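Local structure of periplasmic binding protein/LacI transcriptional regulator (Alkaliphilus metalliredigens, 3CTP) at residues M247-K251 and L275-L279; I257-I263 and E321-S325. The protein probably acts as a DNA-binding transcriptional repressor of the LacI family and binds beta-D-xylulofuranose. All blocks are in the same frame, centred on the assembly; numbering follows the deposited sequence.

Interaction 1 of 2, residues M247-K251 and L275-L279; sequences MRALK and LYPSL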
ATOM      1  N   MET A 247       4.881  16.895  -2.449  1.00 10.06           N
ATOM      2  CA  MET A 247       5.565  17.481  -1.299  1.00  9.67           C
ATOM      3  C   MET A 247       7.021  17.009  -1.255  1.00 10.31           C
ATOM      4  O   MET A 247       7.903  17.776  -0.845  1.00 11.86           O
ATOM      5  CB  MET A 247       4.847  17.073  -0.015  1.00 12.04           C
ATOM      6  CG  MET A 247       3.505  17.799   0.167  1.00 15.69           C
ATOM      7  SD  MET A 247       2.489  17.331   1.634  1.00 10.80           S
ATOM      8  CE  MET A 247       3.622  17.674   3.006  1.00 20.49           C
ATOM      9  N   ARG A 248       7.265  15.748  -1.616  1.00  9.29           N
ATOM     10  CA  ARG A 248       8.656  15.237  -1.619  1.00 11.54           C
ATOM     11  C   ARG A 248       9.507  16.061  -2.574  1.00 12.42           C
ATOM     12  O   ARG A 248      10.648  16.447  -2.250  1.00 13.39           O
ATOM     13  CB  ARG A 248       8.694  13.770  -2.060  1.00 13.80           C
ATOM     14  CG  ARG A 248      10.074  13.307  -2.648  1.00 19.13           C
ATOM     15  CD  ARG A 248       9.985  11.824  -3.059  1.00 19.34           C
ATOM     16  NE  ARG A 248      11.236  11.246  -3.555  1.00 20.93           N
ATOM     17  CZ  ARG A 248      11.556  11.173  -4.838  1.00 26.60           C
ATOM     18  NH1 ARG A 248      10.733  11.667  -5.750  1.00 21.33           N
ATOM     19  NH2 ARG A 248      12.703  10.602  -5.210  1.00 27.69           N
ATOM     20  N   ALA A 249       8.953  16.344  -3.751  1.00 12.06           N
ATOM     21  CA  ALA A 249       9.679  17.145  -4.746  1.00 13.26           C
ATOM     22  C   ALA A 249       9.936  18.546  -4.235  1.00 13.94           C
ATOM     23  O   ALA A 249      11.019  19.088  -4.430  1.00 15.57           O
ATOM     24  CB  ALA A 249       8.925  17.201  -6.050  1.00 14.99           C
ATOM     25  N   LEU A 250       8.934  19.150  -3.605  1.00 12.72           N
ATOM     26  CA  LEU A 250       9.104  20.502  -3.039  1.00 13.22           C
ATOM     27  C   LEU A 250      10.154  20.496  -1.934  1.00 13.99           C
ATOM     28  O   LEU A 250      11.026  21.395  -1.885  1.00 15.05           O
ATOM     29  CB  LEU A 250       7.758  21.018  -2.502  1.00 14.58           C
ATOM     30  CG  LEU A 250       6.733  21.410  -3.575  1.00 13.05           C
ATOM     31  CD1 LEU A 250       5.353  21.611  -2.981  1.00 17.60           C
ATOM     32  CD2 LEU A 250       7.167  22.672  -4.341  1.00 18.97           C
ATOM     33  N   LYS A 251      10.102  19.488  -1.052  1.00 13.35           N
ATOM     34  CA  LYS A 251      11.087  19.394   0.043  1.00 14.08           C
ATOM     35  C   LYS A 251      12.519  19.275  -0.506  1.00 16.95           C
ATOM     36  O   LYS A 251      13.471  19.863   0.059  1.00 17.34           O
ATOM     37  CB  LYS A 251      10.768  18.190   0.954  1.00 14.87           C
ATOM     38  CG  LYS A 251       9.575  18.384   1.881  1.00 22.14           C
ATOM     39  CD  LYS A 251       9.225  17.052   2.545  1.00 27.05           C
ATOM     40  CE  LYS A 251       8.095  17.181   3.550  1.00 27.90           C
ATOM     41  NZ  LYS A 251       7.899  15.880   4.282  1.00 36.34           N
ATOM     42  N   LEU A 275       3.210  11.096   6.933  1.00 20.70           N
ATOM     43  CA  LEU A 275       4.214  12.121   6.568  1.00 24.05           C
ATOM     44  C   LEU A 275       4.058  13.531   7.215  1.00 24.27           C
ATOM     45  O   LEU A 275       3.086  13.801   7.897  1.00 21.73           O
ATOM     46  CB  LEU A 275       4.288  12.285   5.052  1.00 25.93           C
ATOM     47  CG  LEU A 275       3.001  12.772   4.343  1.00 38.30           C
ATOM     48  CD1 LEU A 275       2.332  13.967   5.023  1.00 26.83           C
ATOM     49  CD2 LEU A 275       3.311  13.131   2.930  1.00 33.10           C
ATOM     50  N   TYR A 276       5.020  14.424   6.942  1.00 24.90           N
ATOM     51  CA  TYR A 276       5.217  15.660   7.729  1.00 26.18           C
ATOM     52  C   TYR A 276       5.665  16.839   6.870  1.00 26.24           C
ATOM     53  O   TYR A 276       6.550  16.698   6.022  1.00 28.82           O
ATOM     54  CB  TYR A 276       6.271  15.385   8.807  1.00 28.16           C
ATOM     55  CG  TYR A 276       6.683  16.588   9.620  1.00 43.83           C
ATOM     56  CD1 TYR A 276       6.254  16.740  10.929  1.00 35.29           C
ATOM     57  CD2 TYR A 276       7.506  17.563   9.080  1.00 33.93           C
ATOM     58  CE1 TYR A 276       6.625  17.842  11.687  1.00 46.14           C
ATOM     59  CE2 TYR A 276       7.888  18.669   9.829  1.00 47.34           C
ATOM     60  CZ  TYR A 276       7.442  18.799  11.133  1.00 37.01           C
ATOM     61  OH  TYR A 276       7.820  19.892  11.880  1.00 47.99           O
ATOM     62  N   PRO A 277       5.036  18.005   7.055  1.00 23.14           N
ATOM     63  CA  PRO A 277       3.914  18.187   7.965  1.00 19.76           C
ATOM     64  C   PRO A 277       2.729  17.352   7.491  1.00 16.22           C
ATOM     65  O   PRO A 277       2.657  17.009   6.310  1.00 14.99           O
ATOM     66  CB  PRO A 277       3.604  19.687   7.863  1.00 20.57           C
ATOM     67  CG  PRO A 277       4.195  20.132   6.589  1.00 26.78           C
ATOM     68  CD  PRO A 277       5.337  19.220   6.277  1.00 23.23           C
ATOM     69  N   SER A 278       1.821  17.026   8.408  1.00 12.73           N
ATOM     70  CA  SER A 278       0.666  16.210   8.061  1.00 11.70           C
ATOM     71  C   SER A 278      -0.266  16.961   7.109  1.00 10.60           C
ATOM     72  O   SER A 278      -0.373  18.178   7.161  1.00 10.37           O
ATOM     73  CB  SER A 278      -0.085  15.778   9.304  1.00 12.69           C
ATOM     74  OG  SER A 278      -0.422  16.947  10.063  1.00 19.31           O
ATOM     75  N   LEU A 279      -0.948  16.196   6.259  1.00  9.78           N
ATOM     76  CA  LEU A 279      -1.596  16.726   5.065  1.00  9.07           C
ATOM     77  C   LEU A 279      -3.059  17.108   5.285  1.00  9.18           C
ATOM     78  O   LEU A 279      -3.884  16.265   5.637  1.00  9.69           O
ATOM     79  CB  LEU A 279      -1.540  15.639   3.974  1.00  8.78           C
ATOM     80  CG  LEU A 279      -2.182  15.944   2.628  1.00  8.64           C
ATOM     81  CD1 LEU A 279      -1.498  17.097   1.937  1.00 10.00           C
ATOM     82  CD2 LEU A 279      -2.051  14.698   1.771  1.00 10.99           C
TER

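Interaction 2 of 2, residues I257-I263 and E321-S325; sequences IPQEVQI and ETTIS. With NA (sodium ion), chain D.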
ATOM      1  N   ILE A 257       6.701  24.172   3.700  1.00 14.98           N
ATOM      2  CA  ILE A 257       5.247  24.014   3.676  1.00 13.95           C
ATOM      3  C   ILE A 257       4.798  24.060   5.133  1.00 13.26           C
ATOM      4  O   ILE A 257       5.335  23.330   5.961  1.00 14.57           O
ATOM      5  CB  ILE A 257       4.894  22.647   3.063  1.00 14.90           C
ATOM      6  CG1 ILE A 257       5.393  22.572   1.615  1.00 16.54           C
ATOM      7  CG2 ILE A 257       3.393  22.386   3.104  1.00 15.19           C
ATOM      8  CD1 ILE A 257       5.465  21.134   1.070  1.00 18.95           C
ATOM      9  N   PRO A 258       3.806  24.901   5.454  1.00 13.10           N
ATOM     10  CA  PRO A 258       2.963  25.703   4.565  1.00 12.10           C
ATOM     11  C   PRO A 258       3.420  27.152   4.395  1.00 12.98           C
ATOM     12  O   PRO A 258       2.693  27.948   3.797  1.00 12.51           O
ATOM     13  CB  PRO A 258       1.637  25.739   5.327  1.00 13.28           C
ATOM     14  CG  PRO A 258       2.055  25.773   6.765  1.00 13.99           C
ATOM     15  CD  PRO A 258       3.318  24.946   6.848  1.00 14.53           C
ATOM     16  N   GLN A 259       4.595  27.488   4.929  1.00 14.46           N
ATOM     17  CA  GLN A 259       5.061  28.887   4.915  1.00 16.83           C
ATOM     18  C   GLN A 259       5.168  29.472   3.511  1.00 16.87           C
ATOM     19  O   GLN A 259       4.847  30.645   3.288  1.00 18.12           O
ATOM     20  CB  GLN A 259       6.423  29.004   5.603  1.00 18.90           C
ATOM     21  CG  GLN A 259       6.390  28.735   7.093  1.00 28.47           C
ATOM     22  CD  GLN A 259       6.708  27.297   7.439  1.00 29.10           C
ATOM     23  OE1 GLN A 259       6.410  26.379   6.677  1.00 24.55           O
ATOM     24  NE2 GLN A 259       7.334  27.093   8.604  1.00 31.30           N
ATOM     25  N   GLU A 260       5.625  28.662   2.564  1.00 14.22           N
ATOM     26  CA  GLU A 260       5.836  29.156   1.217  1.00 13.59           C
ATOM     27  C   GLU A 260       4.737  28.708   0.263  1.00 14.45           C
ATOM     28  O   GLU A 260       4.437  29.386  -0.724  1.00 15.48           O
ATOM     29  CB  GLU A 260       7.178  28.662   0.705  1.00 14.76           C
ATOM     30  CG  GLU A 260       8.337  29.326   1.439  1.00 23.56           C
ATOM     31  CD  GLU A 260       9.662  29.027   0.805  1.00 27.03           C
ATOM     32  OE1 GLU A 260      10.151  27.893   0.939  1.00 25.40           O
ATOM     33  OE2 GLU A 260      10.238  29.956   0.190  1.00 35.42           O
ATOM     34  N   VAL A 261       4.156  27.544   0.528  1.00 13.44           N
ATOM     35  CA  VAL A 261       3.060  27.095  -0.309  1.00 12.07           C
ATOM     36  C   VAL A 261       2.209  26.166   0.533  1.00 12.14           C
ATOM     37  O   VAL A 261       2.749  25.408   1.358  1.00 12.65           O
ATOM     38  CB  VAL A 261       3.569  26.401  -1.564  1.00 15.26           C
ATOM     39  CG1 VAL A 261       4.364  25.205  -1.176  1.00 16.90           C
ATOM     40  CG2 VAL A 261       2.382  25.996  -2.478  1.00 14.69           C
ATOM     41  N   GLN A 262       0.893  26.264   0.368  1.00 10.57           N
ATOM     42  CA  GLN A 262      -0.047  25.418   1.123  1.00  8.98           C
ATOM     43  C   GLN A 262      -0.513  24.292   0.221  1.00 10.37           C
ATOM     44  O   GLN A 262      -0.593  24.489  -0.990  1.00 12.34           O
ATOM     45  CB  GLN A 262      -1.244  26.222   1.585  1.00  9.58           C
ATOM     46  CG  GLN A 262      -0.849  27.421   2.498  1.00 12.13           C
ATOM     47  CD  GLN A 262      -2.063  28.097   3.071  1.00 16.67           C
ATOM     48  OE1 GLN A 262      -2.889  27.458   3.714  1.00 15.14           O
ATOM     49  NE2 GLN A 262      -2.212  29.401   2.793  1.00 17.61           N
ATOM     50  N   ILE A 263      -0.814  23.130   0.812  1.00  9.20           N
ATOM     51  CA  ILE A 263      -1.166  21.926   0.026  1.00  9.98           C
ATOM     52  C   ILE A 263      -2.422  21.316   0.627  1.00  9.47           C
ATOM     53  O   ILE A 263      -2.532  21.173   1.856  1.00  9.15           O
ATOM     54  CB  ILE A 263      -0.059  20.840   0.123  1.00  9.44           C
ATOM     55  CG1 ILE A 263       1.340  21.443  -0.093  1.00 14.50           C
ATOM     56  CG2 ILE A 263      -0.361  19.677  -0.835  1.00 11.33           C
ATOM     57  CD1 ILE A 263       1.612  21.894  -1.481  1.00 16.15           C
ATOM     58  N   GLU A 321      -1.584  20.171   8.865  1.00 11.04           N
ATOM     59  CA  GLU A 321      -0.484  21.134   8.988  1.00 12.07           C
ATOM     60  C   GLU A 321      -0.014  21.754   7.677  1.00 12.26           C
ATOM     61  O   GLU A 321       0.779  22.708   7.692  1.00 12.83           O
ATOM     62  CB  GLU A 321       0.718  20.482   9.699  1.00 14.68           C
ATOM     63  CG  GLU A 321       0.485  20.105  11.168  1.00 23.43           C
ATOM     64  CD  GLU A 321       1.585  19.187  11.725  1.00 29.76           C
ATOM     65  OE1 GLU A 321       2.221  18.439  10.948  1.00 25.69           O
ATOM     66  OE2 GLU A 321       1.814  19.207  12.953  1.00 30.49           O
ATOM     67  N   THR A 322      -0.491  21.241   6.533  1.00  9.92           N
ATOM     68  CA  THR A 322      -0.056  21.816   5.256  1.00  8.23           C
ATOM     69  C   THR A 322      -0.888  23.012   4.774  1.00  9.72           C
ATOM     70  O   THR A 322      -0.643  23.551   3.683  1.00 10.03           O
ATOM     71  CB  THR A 322      -0.034  20.752   4.147  1.00  9.03           C
ATOM     72  OG1 THR A 322      -1.336  20.195   4.050  1.00 10.38           O
ATOM     73  CG2 THR A 322       0.950  19.631   4.510  1.00 10.27           C
ATOM     74  N   THR A 323      -1.885  23.416   5.565  1.00  9.86           N
ATOM     75  CA  THR A 323      -2.546  24.706   5.335  1.00 11.42           C
ATOM     76  C   THR A 323      -2.481  25.468   6.647  1.00 14.79           C
ATOM     77  O   THR A 323      -2.354  24.866   7.717  1.00 14.37           O
ATOM     78  CB  THR A 323      -4.008  24.548   4.875  1.00 12.48           C
ATOM     79  OG1 THR A 323      -4.717  23.705   5.801  1.00 12.84           O
ATOM     80  CG2 THR A 323      -4.038  23.902   3.510  1.00 13.47           C
ATOM     81  N   ILE A 324      -2.532  26.793   6.551  1.00 17.15           N
ATOM     82  CA  ILE A 324      -2.294  27.642   7.721  1.00 21.57           C
ATOM     83  C   ILE A 324      -3.549  27.787   8.562  1.00 27.05           C
ATOM     84  O   ILE A 324      -4.655  27.724   8.042  1.00 28.26           O
ATOM     85  CB  ILE A 324      -1.846  29.021   7.273  1.00 21.56           C
ATOM     86  CG1 ILE A 324      -2.905  29.622   6.347  1.00 22.89           C
ATOM     87  CG2 ILE A 324      -0.467  28.939   6.590  1.00 22.21           C
ATOM     88  CD1 ILE A 324      -2.531  30.993   5.746  1.00 28.78           C
ATOM     89  N   SER A 325      -3.366  27.995   9.865  1.00 30.74           N
ATOM     90  CA  SER A 325      -4.479  28.197  10.783  1.00 33.55           C
ATOM     91  C   SER A 325      -4.075  29.161  11.890  1.00 34.86           C
ATOM     92  O   SER A 325      -2.883  29.344  12.136  1.00 36.01           O
ATOM     93  CB  SER A 325      -4.917  26.866  11.391  1.00 34.79           C
ATOM     94  OG  SER A 325      -5.578  26.059  10.429  1.00 61.95           O
TER
HETATM   95 NA    NA D 402       4.412  30.394  -2.732  1.00 12.78          NA
HETATM   96  O   HOH W   1       6.037  31.926  -2.551  1.00 26.90           O
HETATM   97  O   HOH W   2       3.127  32.161  -2.197  1.00 30.61           O

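Interaction 1 of 2, residues M247-K251 and L275-L279
Met-247 reaches from helix 240-252 to Leu-275, Pro-277 and Leu-279, which lie on the loop between helix 271-274 and strand 281-283. This is helix-to-loop packing in the periplasmic binding protein-like domain of a LacI-type regulator, and the two backbones stay well apart: the closest CA atoms, of Met-247 and Tyr-276, are separated by 9.2 Å. The methionine spans that gap. Its CB leaves the helix toward the loop, and CB and CG form the shaft, carrying the chain straight out to the sulfur (chi2 177°). SD is the first atom to meet the loop, lying 4.0 Å from CD1 of Leu-279. At chi3 the chain bends (58°), swinging CE off the line of the shaft and over to Pro-277 and Leu-275. There the methyl lies 4.0 Å from Pro-277 CD, the two side chains crossing at a slant, and 4.4 Å from Leu-275 CD1.

One turn further along the helix, Lys-251, extended beyond CG, reaches the carbonyl of Tyr-276, just before the cis peptide bond to Pro-277. Its NZ is modelled 2.3 Å from Tyr-276 O, too short to be taken at face value, so the exact placing of the ammonium group in this hydrogen bond is doubtful. The region borders the second subunit: Lys-251 packs on Tyr-276 of that subunit, and Arg-248 forms a salt bridge with Glu-273 of the second subunit.

The methionine methyl has one more neighbour, and it is polar. Pro-277 O is buried by the contact and has no hydrogen-bonding partner in the model; Met-247 CE sits 3.5 Å from that oxygen.

Interaction 2 of 2, residues I257-I263 and E321-S325
Ile-263 and Thr-322 are joined by two hydrogen bonds, which dock the segment 321-325, at the end of the modelled chain, against the start of strand 262-264. This is an outermost strand of the four-stranded parallel sheet in the periplasmic binding protein-like domain, so the contact pins the segment after strand 311-318 to that sheet's edge. Ile-263 N gives its hydrogen to Thr-322 O (2.9 Å, 162° at the hydrogen). In return Thr-322 OG1 donates to Ile-263 O at 2.7 Å. That hydroxyl sits between its own backbone N and carbonyl carbon (chi1 57°) and is also bonded to Thr-280 N, so two bonds fix it. Thr-322 O takes a further CA-H contact from Gln-262, whose CA lies 3.2 Å away.

A third hydrogen bond joins a side chain to the backbone. The extended Gln-262 chain brings OE1 to 2.9 Å from Ile-324 N, which approaches from above the amide plane, 56° out of it. The amide's NE2 makes a weak bond to Lys-170 O. With an alanine in place of Gln-262, Ile-324 N would probably lose its acceptor, and the CG1-CD1 branch of Ile-324 the amide it packs on.

Van der Waals packing makes up the rest. Ile-324 crosses Gln-262 at about a right angle, its CD1 methyl against the amide, 3.4 Å from Gln-262 NE2. Its other branch forms an apolar pair, CG2 lying 4.0 Å from Pro-258 CB. Ile-257 and Thr-322 run side by side, with Ile-257 CG2 3.9 Å from Thr-322 CB.

Metal coordination marks the far side of the 257-263 turn: Glu-260 O binds the sodium ion at 2.2 Å, together with two waters and the carbonyls of Val-230 and Tyr-232. Backbone bonds from Gln-262 to Asp-233 and Ile-235 attach the segment to strand 234-237 and the loop before it, while Ile-257 and Ile-263 pack against Leu-250 of helix 240-252.

How the interactions relate
The centres of interactions 1 and 2 are 10 Å apart, and the two share a boundary. A probable backbone hydrogen bond links Ser-278 O to Glu-321 N (2.9 Å), and Pro-277 CG rests 3.5 Å from Ile-257 O. Met-247 of interaction 1 also packs on Ile-257 and Thr-322 of interaction 2, and Leu-279 on Ile-263, giving one continuous packed region. Neither contact reaches the sugar: the side chains of Leu-279 and Ile-263 stay about 10 and 14 Å from the xylulofuranose. The segments nevertheless belong to elements that lead to the pocket, since Asn-239 directly precedes helix 240-252, and Asp-267 and Gln-284 follow strands 262-264 and 281-283.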